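Local coordinates for protein glucose-6-phosphate 1-dehydrogenase (PDB 7E6I) that probably catalyses the first, rate-limiting step of the oxidative pentose phosphate pathway, oxidising glucose 6-phosphate to 6-phosphogluconolactone while reducing NADP+ to NADPH, at residues L20-T25 and R58-P63; G31-G36 and D74-E79; T12-S17 and E95-L100; R118-A123 and E138-E143; E416-D421 and S428-D433. All coordinates share one frame; numbering follows the deposited sequence.

Interaction 1: residues L20-T25 and R58-P63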
# COMPACT_ATOMS: atom_id res chain seq x y z
N LEU A 20 -4.11 -7.93 13.52
CA LEU A 20 -4.20 -6.67 12.81
C LEU A 20 -4.87 -5.60 13.66
O LEU A 20 -4.40 -4.46 13.74
CB LEU A 20 -4.96 -6.85 11.50
CG LEU A 20 -5.16 -5.54 10.77
CD1 LEU A 20 -3.83 -5.04 10.23
CD2 LEU A 20 -6.19 -5.72 9.67
N SER A 21 -5.96 -5.97 14.34
CA SER A 21 -6.71 -5.03 15.15
C SER A 21 -5.87 -4.48 16.29
O SER A 21 -5.84 -3.26 16.52
CB SER A 21 -7.97 -5.69 15.71
OG SER A 21 -8.70 -4.75 16.47
N LYS A 22 -5.19 -5.36 17.03
CA LYS A 22 -4.55 -4.90 18.25
C LYS A 22 -3.20 -4.24 17.99
O LYS A 22 -2.80 -3.35 18.75
CB LYS A 22 -4.39 -6.06 19.25
CG LYS A 22 -3.45 -7.17 18.84
CD LYS A 22 -3.26 -8.17 20.01
CE LYS A 22 -3.20 -9.63 19.53
NZ LYS A 22 -1.82 -10.20 19.58
N LYS A 23 -2.51 -4.64 16.93
CA LYS A 23 -1.20 -4.08 16.63
C LYS A 23 -1.24 -2.91 15.66
O LYS A 23 -0.25 -2.16 15.58
CB LYS A 23 -0.27 -5.15 16.06
CG LYS A 23 0.07 -6.26 17.03
CD LYS A 23 1.22 -7.08 16.49
CE LYS A 23 1.14 -8.51 16.99
NZ LYS A 23 1.85 -9.45 16.08
N LYS A 24 -2.33 -2.73 14.91
CA LYS A 24 -2.34 -1.69 13.89
C LYS A 24 -3.57 -0.78 13.99
O LYS A 24 -3.43 0.44 14.05
CB LYS A 24 -2.26 -2.31 12.50
CG LYS A 24 -0.97 -3.09 12.27
CD LYS A 24 0.07 -2.22 11.57
CE LYS A 24 1.42 -2.91 11.50
NZ LYS A 24 2.26 -2.31 10.42
N THR A 25 -4.77 -1.37 14.00
CA THR A 25 -5.97 -0.54 13.96
C THR A 25 -6.10 0.30 15.23
O THR A 25 -6.21 1.53 15.16
CB THR A 25 -7.22 -1.40 13.76
OG1 THR A 25 -6.93 -2.45 12.84
CG2 THR A 25 -8.37 -0.54 13.23
N ARG A 58 -8.86 -3.56 26.27
CA ARG A 58 -7.96 -2.45 26.59
C ARG A 58 -6.57 -2.95 26.95
O ARG A 58 -5.56 -2.40 26.50
CB ARG A 58 -8.53 -1.61 27.73
CG ARG A 58 -9.84 -0.94 27.40
CD ARG A 58 -10.62 -0.60 28.64
NE ARG A 58 -11.90 0.04 28.35
CZ ARG A 58 -12.92 0.08 29.20
NH1 ARG A 58 -12.79 -0.49 30.40
NH2 ARG A 58 -14.06 0.68 28.87
N GLU A 59 -6.49 -4.01 27.76
CA GLU A 59 -5.19 -4.52 28.15
C GLU A 59 -4.53 -5.29 27.02
O GLU A 59 -3.31 -5.42 27.01
CB GLU A 59 -5.32 -5.40 29.39
CG GLU A 59 -5.80 -4.65 30.63
CD GLU A 59 -4.78 -3.65 31.17
OE1 GLU A 59 -3.57 -3.79 30.86
OE2 GLU A 59 -5.18 -2.73 31.91
N LYS A 60 -5.31 -5.79 26.07
CA LYS A 60 -4.73 -6.49 24.93
C LYS A 60 -4.01 -5.52 24.00
O LYS A 60 -2.98 -5.86 23.41
CB LYS A 60 -5.83 -7.25 24.18
CG LYS A 60 -5.36 -8.44 23.37
CD LYS A 60 -6.54 -9.12 22.67
CE LYS A 60 -6.31 -10.62 22.48
NZ LYS A 60 -5.77 -10.95 21.12
N VAL A 61 -4.53 -4.30 23.85
CA VAL A 61 -4.02 -3.39 22.82
C VAL A 61 -3.02 -2.39 23.40
O VAL A 61 -2.14 -1.90 22.68
CB VAL A 61 -5.17 -2.67 22.11
CG1 VAL A 61 -6.29 -3.65 21.76
CG2 VAL A 61 -5.70 -1.55 22.95
N LYS A 62 -3.13 -2.09 24.70
CA LYS A 62 -2.24 -1.19 25.43
C LYS A 62 -0.76 -1.44 25.13
O LYS A 62 -0.01 -0.47 24.94
CB LYS A 62 -2.50 -1.30 26.94
CG LYS A 62 -1.81 -0.25 27.79
CD LYS A 62 -2.48 -0.11 29.15
CE LYS A 62 -1.69 0.79 30.10
NZ LYS A 62 -2.56 1.53 31.08
N PRO A 63 -0.29 -2.69 25.06
CA PRO A 63 1.14 -2.91 24.76
C PRO A 63 1.56 -2.42 23.40
O PRO A 63 2.76 -2.44 23.11
CB PRO A 63 1.30 -4.43 24.87
CG PRO A 63 0.22 -4.85 25.76
CD PRO A 63 -0.94 -3.96 25.45
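Lys22 carries the whole of the first helix's share of this contact, lying against Lys60 and Val61 on helix 54-61. Ahead of it, the carbonyl O of Leu20 takes the N-H of Lys24, as in any helix, and also that of Thr25, which makes a wider pi-type turn, and Ser21 OG turns back to the carbonyl of Ala16. At Lys22 the chains meet. Its CB rests 4.0 Å from Val61 CG1, the branch of that valine lying beside its own backbone N. CG stands between the backbone N and the carbonyl carbon (chi1 66°), and beyond it the two lysines run across each other at a slant: Lys22 CE comes 3.3 Å from Lys60 NZ. The two ammonium nitrogens, Lys22 NZ and Lys60 NZ, are 4.3 Å apart, yet each has its own partner, Asp19 for Lys22 and the carbonyl of Ser17 for Lys60. Leu20, Ser21 and Lys22 are expected, by similarity, to bind NADP+, so these positive charges gather next to a probable cofactor site. Further along, Thr25 turns to Ile13 of strand 10-14, while Val61 packs on Phe26, tying helix 54-61 to helix 19-34 beside the sheet.

Interaction 2: residues G31-G36 and D74-E79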
# COMPACT_ATOMS: atom_id res chain seq x y z
N GLY A 31 -2.97 6.95 18.01
CA GLY A 31 -2.11 8.00 17.47
C GLY A 31 -2.90 9.20 16.99
O GLY A 31 -2.54 10.34 17.28
N LEU A 32 -3.99 8.96 16.27
CA LEU A 32 -4.87 10.05 15.88
C LEU A 32 -5.40 10.79 17.10
O LEU A 32 -5.47 12.03 17.11
CB LEU A 32 -6.02 9.51 15.04
CG LEU A 32 -5.77 9.26 13.55
CD1 LEU A 32 -6.92 8.47 12.94
CD2 LEU A 32 -5.60 10.57 12.84
N TYR A 33 -5.76 10.05 18.16
CA TYR A 33 -6.28 10.68 19.37
C TYR A 33 -5.18 11.44 20.09
O TYR A 33 -5.35 12.61 20.47
CB TYR A 33 -6.92 9.64 20.30
CG TYR A 33 -7.40 10.24 21.60
CD1 TYR A 33 -8.64 10.87 21.69
CD2 TYR A 33 -6.61 10.19 22.75
CE1 TYR A 33 -9.09 11.43 22.88
CE2 TYR A 33 -7.05 10.76 23.95
CZ TYR A 33 -8.29 11.37 24.00
OH TYR A 33 -8.74 11.93 25.17
N ARG A 34 -4.02 10.79 20.27
CA ARG A 34 -2.91 11.38 21.01
C ARG A 34 -2.48 12.71 20.42
O ARG A 34 -2.09 13.62 21.16
CB ARG A 34 -1.76 10.37 21.03
CG ARG A 34 -0.46 10.89 21.54
CD ARG A 34 0.68 9.98 21.10
NE ARG A 34 1.00 10.18 19.69
CZ ARG A 34 1.31 9.21 18.84
NH1 ARG A 34 1.34 7.94 19.23
NH2 ARG A 34 1.58 9.51 17.58
N GLU A 35 -2.55 12.85 19.10
CA GLU A 35 -2.15 14.09 18.45
C GLU A 35 -3.34 15.00 18.18
O GLU A 35 -3.21 15.99 17.46
CB GLU A 35 -1.41 13.76 17.16
CG GLU A 35 -0.29 12.75 17.36
CD GLU A 35 0.98 13.37 17.93
OE1 GLU A 35 1.93 12.61 18.24
OE2 GLU A 35 1.03 14.62 18.05
N GLY A 36 -4.50 14.71 18.76
CA GLY A 36 -5.59 15.65 18.69
C GLY A 36 -6.42 15.59 17.43
O GLY A 36 -7.09 16.57 17.10
N ASP A 74 0.72 9.97 29.11
CA ASP A 74 0.15 8.74 29.66
C ASP A 74 -1.30 8.93 30.09
O ASP A 74 -2.05 7.95 30.14
CB ASP A 74 0.98 8.26 30.84
CG ASP A 74 1.40 6.83 30.70
OD1 ASP A 74 0.53 6.00 30.36
OD2 ASP A 74 2.60 6.54 30.92
N ALA A 75 -1.71 10.16 30.41
CA ALA A 75 -3.13 10.41 30.60
C ALA A 75 -3.90 10.16 29.31
O ALA A 75 -5.03 9.66 29.34
CB ALA A 75 -3.36 11.83 31.10
N LYS A 76 -3.30 10.48 28.16
CA LYS A 76 -3.95 10.22 26.88
C LYS A 76 -4.16 8.72 26.66
O LYS A 76 -5.21 8.30 26.15
CB LYS A 76 -3.13 10.83 25.74
CG LYS A 76 -2.75 12.29 25.92
CD LYS A 76 -3.55 13.20 25.00
CE LYS A 76 -2.76 14.45 24.65
NZ LYS A 76 -1.32 14.12 24.39
N VAL A 77 -3.18 7.90 27.04
CA VAL A 77 -3.34 6.45 26.91
C VAL A 77 -4.59 6.00 27.66
O VAL A 77 -5.46 5.32 27.11
CB VAL A 77 -2.09 5.71 27.41
CG1 VAL A 77 -2.40 4.23 27.60
CG2 VAL A 77 -0.93 5.90 26.44
N ASN A 78 -4.69 6.38 28.94
CA ASN A 78 -5.84 5.97 29.74
C ASN A 78 -7.11 6.65 29.26
O ASN A 78 -8.19 6.04 29.26
CB ASN A 78 -5.60 6.26 31.21
CG ASN A 78 -4.31 5.64 31.71
OD1 ASN A 78 -4.04 4.46 31.48
ND2 ASN A 78 -3.51 6.44 32.41
N GLU A 79 -7.01 7.91 28.85
CA GLU A 79 -8.14 8.60 28.23
C GLU A 79 -8.69 7.78 27.07
O GLU A 79 -9.89 7.51 26.99
CB GLU A 79 -7.69 9.97 27.74
CG GLU A 79 -8.00 11.12 28.64
CD GLU A 79 -7.42 12.40 28.11
OE1 GLU A 79 -6.22 12.41 27.78
OE2 GLU A 79 -8.17 13.40 28.01
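The ring of Tyr33 meets the helix of 74-79 obliquely: Lys76 O lies 3.8 Å from its CE2, and Glu79 CB is about as close to the same carbon. The Glu79 carboxylate stands nearly square to the ring, its plane turned by 84°. Arg34 presents the other flat group. One face of its guanidinium has Gly31 CA near the rim, and Glu35 CD lies in plane at its edge. Here helix 19-34 of the Rossmann-type domain ends in a Schellman motif, with Gly36 as the C-prime residue at positive phi, and packs against helix 74-83. Arg34 makes a side-on salt bridge with Glu35, NE and NH2 both reaching OE1, with NE 3.0 Å from that oxygen, while NH1 goes to the carbonyl of Lys66. Tyr33 sends its ring toward the second helix with CG anti to the backbone N (chi1 177°), where Phe80 and Met83 also touch it. Replacing Tyr33 by alanine would probably open a gap between the two helices and leave Phe80, Met83 and Glu79 CB without the ring they rest on. Beside the ring, Lys76, its chain bent at chi2 and chi4, reaches the last turn of helix 19-34, where NZ makes a weak hydrogen bond of 3.4 Å to Arg34 O.

Interaction 3: residues T12-S17 and E95-L100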
# COMPACT_ATOMS: atom_id res chain seq x y z
N THR A 12 -16.74 1.01 14.95
CA THR A 12 -16.74 -0.40 15.32
C THR A 12 -15.64 -1.13 14.56
O THR A 12 -15.62 -1.09 13.32
CB THR A 12 -18.09 -1.05 15.04
OG1 THR A 12 -19.14 -0.25 15.59
CG2 THR A 12 -18.14 -2.43 15.66
N ILE A 13 -14.76 -1.80 15.29
CA ILE A 13 -13.66 -2.58 14.70
C ILE A 13 -14.05 -4.05 14.80
O ILE A 13 -13.94 -4.66 15.87
CB ILE A 13 -12.32 -2.31 15.40
CG1 ILE A 13 -11.92 -0.84 15.27
CG2 ILE A 13 -11.23 -3.18 14.80
CD1 ILE A 13 -12.46 0.02 16.37
N PHE A 14 -14.48 -4.62 13.69
CA PHE A 14 -14.75 -6.05 13.64
C PHE A 14 -13.46 -6.84 13.56
O PHE A 14 -12.47 -6.40 12.97
CB PHE A 14 -15.65 -6.38 12.46
CG PHE A 14 -17.11 -6.07 12.70
CD1 PHE A 14 -17.60 -4.79 12.54
CD2 PHE A 14 -17.98 -7.08 13.09
CE1 PHE A 14 -18.95 -4.51 12.77
CE2 PHE A 14 -19.32 -6.81 13.32
CZ PHE A 14 -19.80 -5.52 13.15
N GLY A 15 -13.47 -8.03 14.16
CA GLY A 15 -12.24 -8.79 14.30
C GLY A 15 -11.34 -8.23 15.37
O GLY A 15 -10.11 -8.38 15.28
N ALA A 16 -11.91 -7.59 16.39
CA ALA A 16 -11.12 -6.75 17.29
C ALA A 16 -10.05 -7.52 18.06
O ALA A 16 -9.09 -6.91 18.53
CB ALA A 16 -12.04 -6.04 18.28
N SER A 17 -10.19 -8.83 18.20
CA SER A 17 -9.25 -9.63 18.97
C SER A 17 -8.04 -10.08 18.16
O SER A 17 -7.09 -10.62 18.73
CB SER A 17 -9.97 -10.85 19.54
OG SER A 17 -10.58 -11.59 18.48
N GLU A 95 -28.09 -11.86 15.88
CA GLU A 95 -28.27 -11.44 17.27
C GLU A 95 -27.16 -10.51 17.71
O GLU A 95 -27.40 -9.56 18.48
CB GLU A 95 -28.36 -12.64 18.22
CG GLU A 95 -27.19 -13.60 18.17
CD GLU A 95 -27.43 -14.73 17.19
OE1 GLU A 95 -26.56 -15.63 17.09
OE2 GLU A 95 -28.50 -14.71 16.53
N GLY A 96 -25.93 -10.75 17.25
CA GLY A 96 -24.84 -9.85 17.59
C GLY A 96 -25.06 -8.46 17.04
O GLY A 96 -24.84 -7.47 17.74
N TYR A 97 -25.52 -8.37 15.79
CA TYR A 97 -25.69 -7.07 15.15
C TYR A 97 -26.86 -6.30 15.76
O TYR A 97 -26.78 -5.08 15.94
CB TYR A 97 -25.87 -7.26 13.64
CG TYR A 97 -24.65 -7.91 13.03
CD1 TYR A 97 -24.47 -9.29 13.11
CD2 TYR A 97 -23.66 -7.15 12.42
CE1 TYR A 97 -23.35 -9.90 12.58
CE2 TYR A 97 -22.53 -7.75 11.88
CZ TYR A 97 -22.38 -9.13 11.96
OH TYR A 97 -21.26 -9.73 11.43
N LEU A 98 -27.93 -7.00 16.12
CA LEU A 98 -29.04 -6.34 16.80
C LEU A 98 -28.62 -5.86 18.18
O LEU A 98 -28.98 -4.75 18.60
CB LEU A 98 -30.24 -7.27 16.88
CG LEU A 98 -30.76 -7.64 15.49
CD1 LEU A 98 -31.69 -8.83 15.56
CD2 LEU A 98 -31.44 -6.43 14.85
N GLU A 99 -27.83 -6.66 18.90
CA GLU A 99 -27.28 -6.18 20.16
C GLU A 99 -26.38 -4.97 19.94
O GLU A 99 -26.45 -3.99 20.69
CB GLU A 99 -26.52 -7.31 20.87
CG GLU A 99 -27.41 -8.40 21.46
CD GLU A 99 -26.66 -9.71 21.74
OE1 GLU A 99 -25.44 -9.78 21.46
OE2 GLU A 99 -27.30 -10.67 22.25
N LEU A 100 -25.54 -5.01 18.90
CA LEU A 100 -24.71 -3.85 18.57
C LEU A 100 -25.56 -2.66 18.16
O LEU A 100 -25.31 -1.53 18.60
CB LEU A 100 -23.71 -4.22 17.47
CG LEU A 100 -22.64 -3.21 17.02
CD1 LEU A 100 -21.60 -2.91 18.09
CD2 LEU A 100 -21.97 -3.70 15.75
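Tyr97 and Leu100, one turn apart on helix 94-110, reach across to Phe14 and Thr12 of strand 10-14. Tyr97 comes first. Its CG lies beside its own backbone N (chi1 -61°), and the ring then extends until CE2 is 3.6 Å from Phe14 CE2. The two ring planes are only 17° from parallel but slid well apart, with 5.8 Å between the Phe14 and Tyr97 centroids, so they share a margin and hardly overlap. The Tyr97 OH, 4.0 Å from Phe14 CE2, is hydrogen-bonded to the carbonyl of Tyr91. Leu100 follows, sending a single methyl into the corner between two strand side chains: CD2 sits 3.8 Å from Phe14 CZ and meets Thr12 CG2 tip to tip at 4.0 Å. Helix and strand run nearly antiparallel, at 164°, with 12.8 Å between their axes, as a helix laid over a Rossmann sheet does. No hydrogen bond links the two segments; apolar packing alone joins them, and the hydroxyl of Tyr97, buried in this apolar setting, is satisfied by Tyr91 O.

Interaction 4: residues R118-A123 and E138-E143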
# COMPACT_ATOMS: atom_id res chain seq x y z
N ARG A 118 -21.23 6.55 11.32
CA ARG A 118 -20.71 5.25 11.74
C ARG A 118 -19.62 4.76 10.80
O ARG A 118 -19.83 4.67 9.58
CB ARG A 118 -21.84 4.21 11.82
CG ARG A 118 -23.00 4.66 12.69
CD ARG A 118 -24.13 3.67 12.70
NE ARG A 118 -25.23 4.12 13.54
CZ ARG A 118 -26.50 3.81 13.33
NH1 ARG A 118 -26.83 3.03 12.31
NH2 ARG A 118 -27.44 4.25 14.15
N LEU A 119 -18.46 4.43 11.36
CA LEU A 119 -17.37 3.81 10.63
C LEU A 119 -17.24 2.36 11.10
O LEU A 119 -17.17 2.10 12.30
CB LEU A 119 -16.05 4.58 10.84
CG LEU A 119 -14.80 4.11 10.08
CD1 LEU A 119 -14.99 4.29 8.58
CD2 LEU A 119 -13.52 4.83 10.55
N PHE A 120 -17.23 1.43 10.15
CA PHE A 120 -17.00 0.02 10.42
C PHE A 120 -15.65 -0.37 9.83
O PHE A 120 -15.50 -0.41 8.60
CB PHE A 120 -18.12 -0.84 9.83
CG PHE A 120 -19.46 -0.54 10.41
CD1 PHE A 120 -19.83 -1.06 11.65
CD2 PHE A 120 -20.35 0.28 9.74
CE1 PHE A 120 -21.07 -0.78 12.19
CE2 PHE A 120 -21.60 0.56 10.28
CZ PHE A 120 -21.96 0.04 11.51
N TYR A 121 -14.68 -0.66 10.69
CA TYR A 121 -13.38 -1.16 10.24
C TYR A 121 -13.40 -2.69 10.30
O TYR A 121 -13.55 -3.27 11.38
CB TYR A 121 -12.25 -0.60 11.11
CG TYR A 121 -10.89 -0.75 10.48
CD1 TYR A 121 -10.36 -2.01 10.19
CD2 TYR A 121 -10.14 0.38 10.14
CE1 TYR A 121 -9.12 -2.15 9.59
CE2 TYR A 121 -8.89 0.25 9.54
CZ TYR A 121 -8.39 -1.01 9.26
OH TYR A 121 -7.15 -1.13 8.66
N LEU A 122 -13.22 -3.33 9.15
CA LEU A 122 -13.37 -4.79 9.05
C LEU A 122 -12.00 -5.47 9.03
O LEU A 122 -11.48 -5.86 7.98
CB LEU A 122 -14.20 -5.15 7.82
CG LEU A 122 -15.72 -5.19 7.91
CD1 LEU A 122 -16.28 -3.96 8.59
CD2 LEU A 122 -16.31 -5.34 6.52
N ALA A 123 -11.41 -5.64 10.22
CA ALA A 123 -10.08 -6.23 10.34
C ALA A 123 -10.15 -7.75 10.23
O ALA A 123 -9.80 -8.50 11.14
CB ALA A 123 -9.43 -5.80 11.65
N GLU A 138 -28.25 -5.89 6.48
CA GLU A 138 -29.55 -6.41 6.88
C GLU A 138 -30.02 -5.83 8.21
O GLU A 138 -31.23 -5.66 8.41
CB GLU A 138 -29.54 -7.94 6.98
CG GLU A 138 -29.00 -8.71 5.75
CD GLU A 138 -28.43 -10.12 6.07
OE1 GLU A 138 -28.73 -11.09 5.34
OE2 GLU A 138 -27.68 -10.26 7.06
N ASN A 139 -29.10 -5.52 9.13
CA ASN A 139 -29.46 -5.22 10.51
C ASN A 139 -29.08 -3.82 10.98
O ASN A 139 -29.81 -3.25 11.79
CB ASN A 139 -28.82 -6.24 11.46
CG ASN A 139 -29.31 -7.66 11.22
OD1 ASN A 139 -30.34 -8.07 11.75
ND2 ASN A 139 -28.58 -8.40 10.40
N LEU A 140 -27.97 -3.26 10.51
CA LEU A 140 -27.39 -2.06 11.10
C LEU A 140 -27.12 -1.00 10.04
O LEU A 140 -26.03 -0.42 9.97
CB LEU A 140 -26.10 -2.40 11.83
CG LEU A 140 -25.74 -1.72 13.15
CD1 LEU A 140 -24.50 -2.40 13.71
CD2 LEU A 140 -25.53 -0.23 13.00
N TYR A 141 -28.11 -0.71 9.20
CA TYR A 141 -27.99 0.30 8.15
C TYR A 141 -29.13 1.30 8.29
O TYR A 141 -30.30 0.91 8.27
CB TYR A 141 -28.01 -0.37 6.77
CG TYR A 141 -27.68 0.55 5.62
CD1 TYR A 141 -28.67 1.28 4.98
CD2 TYR A 141 -26.37 0.68 5.17
CE1 TYR A 141 -28.37 2.12 3.93
CE2 TYR A 141 -26.05 1.52 4.12
CZ TYR A 141 -27.06 2.23 3.51
OH TYR A 141 -26.74 3.06 2.47
N THR A 142 -28.80 2.58 8.43
CA THR A 142 -29.81 3.63 8.52
C THR A 142 -29.76 4.51 7.27
O THR A 142 -28.73 5.13 6.99
CB THR A 142 -29.66 4.48 9.78
OG1 THR A 142 -30.54 5.61 9.71
CG2 THR A 142 -28.23 4.96 9.96
N GLU A 143 -30.88 4.58 6.55
CA GLU A 143 -30.99 5.47 5.39
C GLU A 143 -30.99 6.94 5.78
O GLU A 143 -30.97 7.80 4.90
CB GLU A 143 -32.25 5.14 4.59
CG GLU A 143 -32.02 4.20 3.41
CD GLU A 143 -33.28 3.95 2.58
OE1 GLU A 143 -33.31 2.95 1.81
OE2 GLU A 143 -34.25 4.74 2.69
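Arg118 reaches out from its strand to Leu140 and Thr142, which lie in the loop just past helix 126-139. CB leaves the strand toward that loop, and CG sits beside the backbone N (chi1 -54°); from there the chain runs straight out to NE. CD is the first atom to meet the other segment, 4.2 Å from Leu140 CD2, and CZ comes as near the same methyl. The tip is closest: NH1 is 3.6 Å from Leu140 CD2 and 3.3 Å from Thr142 CG2, both methyls approaching the guanidinium at a slant, while the threonine side chain as a whole crosses the arginine at about a right angle. These are methyl contacts that leave the charge to another partner, and NH2 makes a salt bridge with Glu108. Thr142 turns its OG1 to the backbone N of Ser144, which leaves CG2 for the arginine. Leu140, the first residue to leave helical angles, also serves Phe120, two residues on along the strand, whose side chain points to the same side. Leu140 CD2 comes up to the edge of the Phe120 ring, 3.9 Å from CZ, with CD1 at 4.1 Å from Phe120 CE1. Phe120 in turn touches Thr12 and Phe14 on the neighbouring strand. The segments belong to strand 117-122, helix 126-139 and strand 146-152, the beta-alpha-beta crossover of which the Rossmann fold is built.

Interaction 5: residues E416-D421 and S428-D433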
# COMPACT_ATOMS: atom_id res chain seq x y z
N GLU A 416 -2.86 5.44 10.40
CA GLU A 416 -3.34 6.68 10.99
C GLU A 416 -3.82 7.63 9.91
O GLU A 416 -4.95 8.14 9.96
CB GLU A 416 -2.25 7.32 11.85
CG GLU A 416 -2.02 6.55 13.15
CD GLU A 416 -0.62 6.71 13.73
OE1 GLU A 416 -0.35 6.06 14.78
OE2 GLU A 416 0.20 7.46 13.17
N SER A 417 -2.99 7.86 8.90
CA SER A 417 -3.37 8.73 7.79
C SER A 417 -4.64 8.23 7.12
O SER A 417 -5.53 9.02 6.77
CB SER A 417 -2.22 8.82 6.79
OG SER A 417 -2.60 9.47 5.59
N LEU A 418 -4.75 6.91 6.95
CA LEU A 418 -5.83 6.35 6.15
C LEU A 418 -7.16 6.40 6.89
O LEU A 418 -8.20 6.71 6.30
CB LEU A 418 -5.49 4.93 5.73
CG LEU A 418 -4.53 4.85 4.54
CD1 LEU A 418 -4.07 3.42 4.29
CD2 LEU A 418 -5.17 5.44 3.31
N ILE A 419 -7.15 6.08 8.19
CA ILE A 419 -8.38 6.16 8.97
C ILE A 419 -8.88 7.60 9.03
O ILE A 419 -10.07 7.87 8.84
CB ILE A 419 -8.15 5.58 10.38
CG1 ILE A 419 -8.06 4.06 10.32
CG2 ILE A 419 -9.27 6.01 11.32
CD1 ILE A 419 -7.60 3.43 11.60
N ARG A 420 -7.96 8.54 9.28
CA ARG A 420 -8.29 9.95 9.18
C ARG A 420 -9.02 10.26 7.87
O ARG A 420 -10.11 10.85 7.88
CB ARG A 420 -7.02 10.79 9.28
CG ARG A 420 -7.30 12.28 9.20
CD ARG A 420 -7.86 12.74 10.51
NE ARG A 420 -8.66 13.96 10.44
CZ ARG A 420 -8.21 15.16 10.07
NH1 ARG A 420 -6.94 15.33 9.70
NH2 ARG A 420 -9.04 16.19 10.08
N ASP A 421 -8.43 9.84 6.74
CA ASP A 421 -9.03 10.15 5.44
C ASP A 421 -10.43 9.58 5.32
O ASP A 421 -11.33 10.21 4.74
CB ASP A 421 -8.15 9.62 4.31
CG ASP A 421 -6.90 10.43 4.10
OD1 ASP A 421 -6.70 11.42 4.84
OD2 ASP A 421 -6.11 10.08 3.18
N SER A 428 -9.42 9.47 -1.91
CA SER A 428 -8.26 9.67 -2.78
C SER A 428 -7.23 8.56 -2.61
O SER A 428 -6.60 8.14 -3.57
CB SER A 428 -7.61 11.01 -2.48
OG SER A 428 -8.52 12.05 -2.77
N ASN A 429 -7.08 8.06 -1.38
CA ASN A 429 -6.08 7.05 -1.06
C ASN A 429 -6.68 5.67 -0.86
O ASN A 429 -6.15 4.87 -0.08
CB ASN A 429 -5.31 7.49 0.18
CG ASN A 429 -4.68 8.86 0.02
OD1 ASN A 429 -4.37 9.27 -1.09
ND2 ASN A 429 -4.50 9.58 1.12
N PHE A 430 -7.78 5.36 -1.55
CA PHE A 430 -8.39 4.04 -1.44
C PHE A 430 -8.70 3.50 -2.83
O PHE A 430 -8.90 4.27 -3.77
CB PHE A 430 -9.66 4.10 -0.59
CG PHE A 430 -9.43 4.65 0.79
CD1 PHE A 430 -9.45 6.01 1.03
CD2 PHE A 430 -9.20 3.79 1.86
CE1 PHE A 430 -9.23 6.51 2.31
CE2 PHE A 430 -8.99 4.28 3.13
CZ PHE A 430 -9.01 5.63 3.37
N VAL A 431 -8.74 2.17 -2.95
CA VAL A 431 -8.87 1.50 -4.23
C VAL A 431 -10.33 1.47 -4.64
O VAL A 431 -11.21 1.12 -3.84
CB VAL A 431 -8.30 0.07 -4.18
CG1 VAL A 431 -8.13 -0.46 -5.58
CG2 VAL A 431 -6.97 0.02 -3.41
N ARG A 432 -10.59 1.81 -5.89
CA ARG A 432 -11.93 1.75 -6.46
C ARG A 432 -12.15 0.42 -7.17
O ARG A 432 -11.20 -0.29 -7.53
CB ARG A 432 -12.16 2.92 -7.41
CG ARG A 432 -13.61 3.30 -7.57
CD ARG A 432 -13.74 4.65 -8.25
NE ARG A 432 -13.41 4.60 -9.67
CZ ARG A 432 -13.19 5.68 -10.41
NH1 ARG A 432 -13.24 6.89 -9.84
NH2 ARG A 432 -12.90 5.58 -11.70
N ASP A 433 -13.43 0.08 -7.38
CA ASP A 433 -13.75 -1.24 -7.92
C ASP A 433 -13.23 -1.43 -9.35
O ASP A 433 -12.73 -2.52 -9.68
CB ASP A 433 -15.26 -1.48 -7.84
CG ASP A 433 -16.07 -0.46 -8.64
OD1 ASP A 433 -15.73 0.74 -8.57
OD2 ASP A 433 -17.04 -0.85 -9.32
O HOH W 1 -7.87 9.72 0.70
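Two polar links join Asp421 to Asn429. The direct one is short but bent: Asn429 ND2 donates to Asp421 OD2 over 2.7 Å, with an N-H...O angle of only 123°, and is weak. The other runs through a water that donates to the same OD2 at 3.1 Å and accepts from Asn429 N at 2.8 Å. The segments are the middle of helix 414-423 and the loop joining it to the next, helix 433-451, with Arg432 at that helix's N-cap position. Packing gathers round Phe430, whose CG stands anti to the carbonyl carbon (chi1 -57°), which carries the ring to the helix. Leu418 CD2 sits over one face in a CH-pi contact, 4.2 Å from the ring centroid and 27° off the normal, and the same methyl touches Asn429 CB. At the ring's edge, Asp421 CB is 3.9 Å from Phe430 CE1, and a backbone oxygen, Leu418 O, lies in plane, 3.2 Å from Phe430 CZ. A serine in place of Phe430 is likely to leave the Leu418 methyl without its ring face and Phe179 without its edge-to-face mate. The Leu418 side chain also lies about 4 Å from Gly186, which by similarity binds glucose 6-phosphate.

How the interactions relate
Interactions 1 to 4 all lie in the sequence range of the NAD-binding family, and interaction 5 in that of the C-terminal family. Interactions 1 and 2 both use helix 19-34, with centres about 14 Å apart, and their segments alternate along the chain. Both are nested within the long loop that interaction 3 closes. Interactions 3 and 4, with centres about 10 Å apart, are the nearest pair: their strands, 10-14 and 117-122, are neighbours in the six-stranded parallel sheet, and Leu100 touches Leu140. Interaction 5 comes last in sequence, but helix 414-423 packs Ile419 and Glu416 on Leu32 and Ile419 on Tyr121, so a C-terminal-family helix packs against the Rossmann-type part.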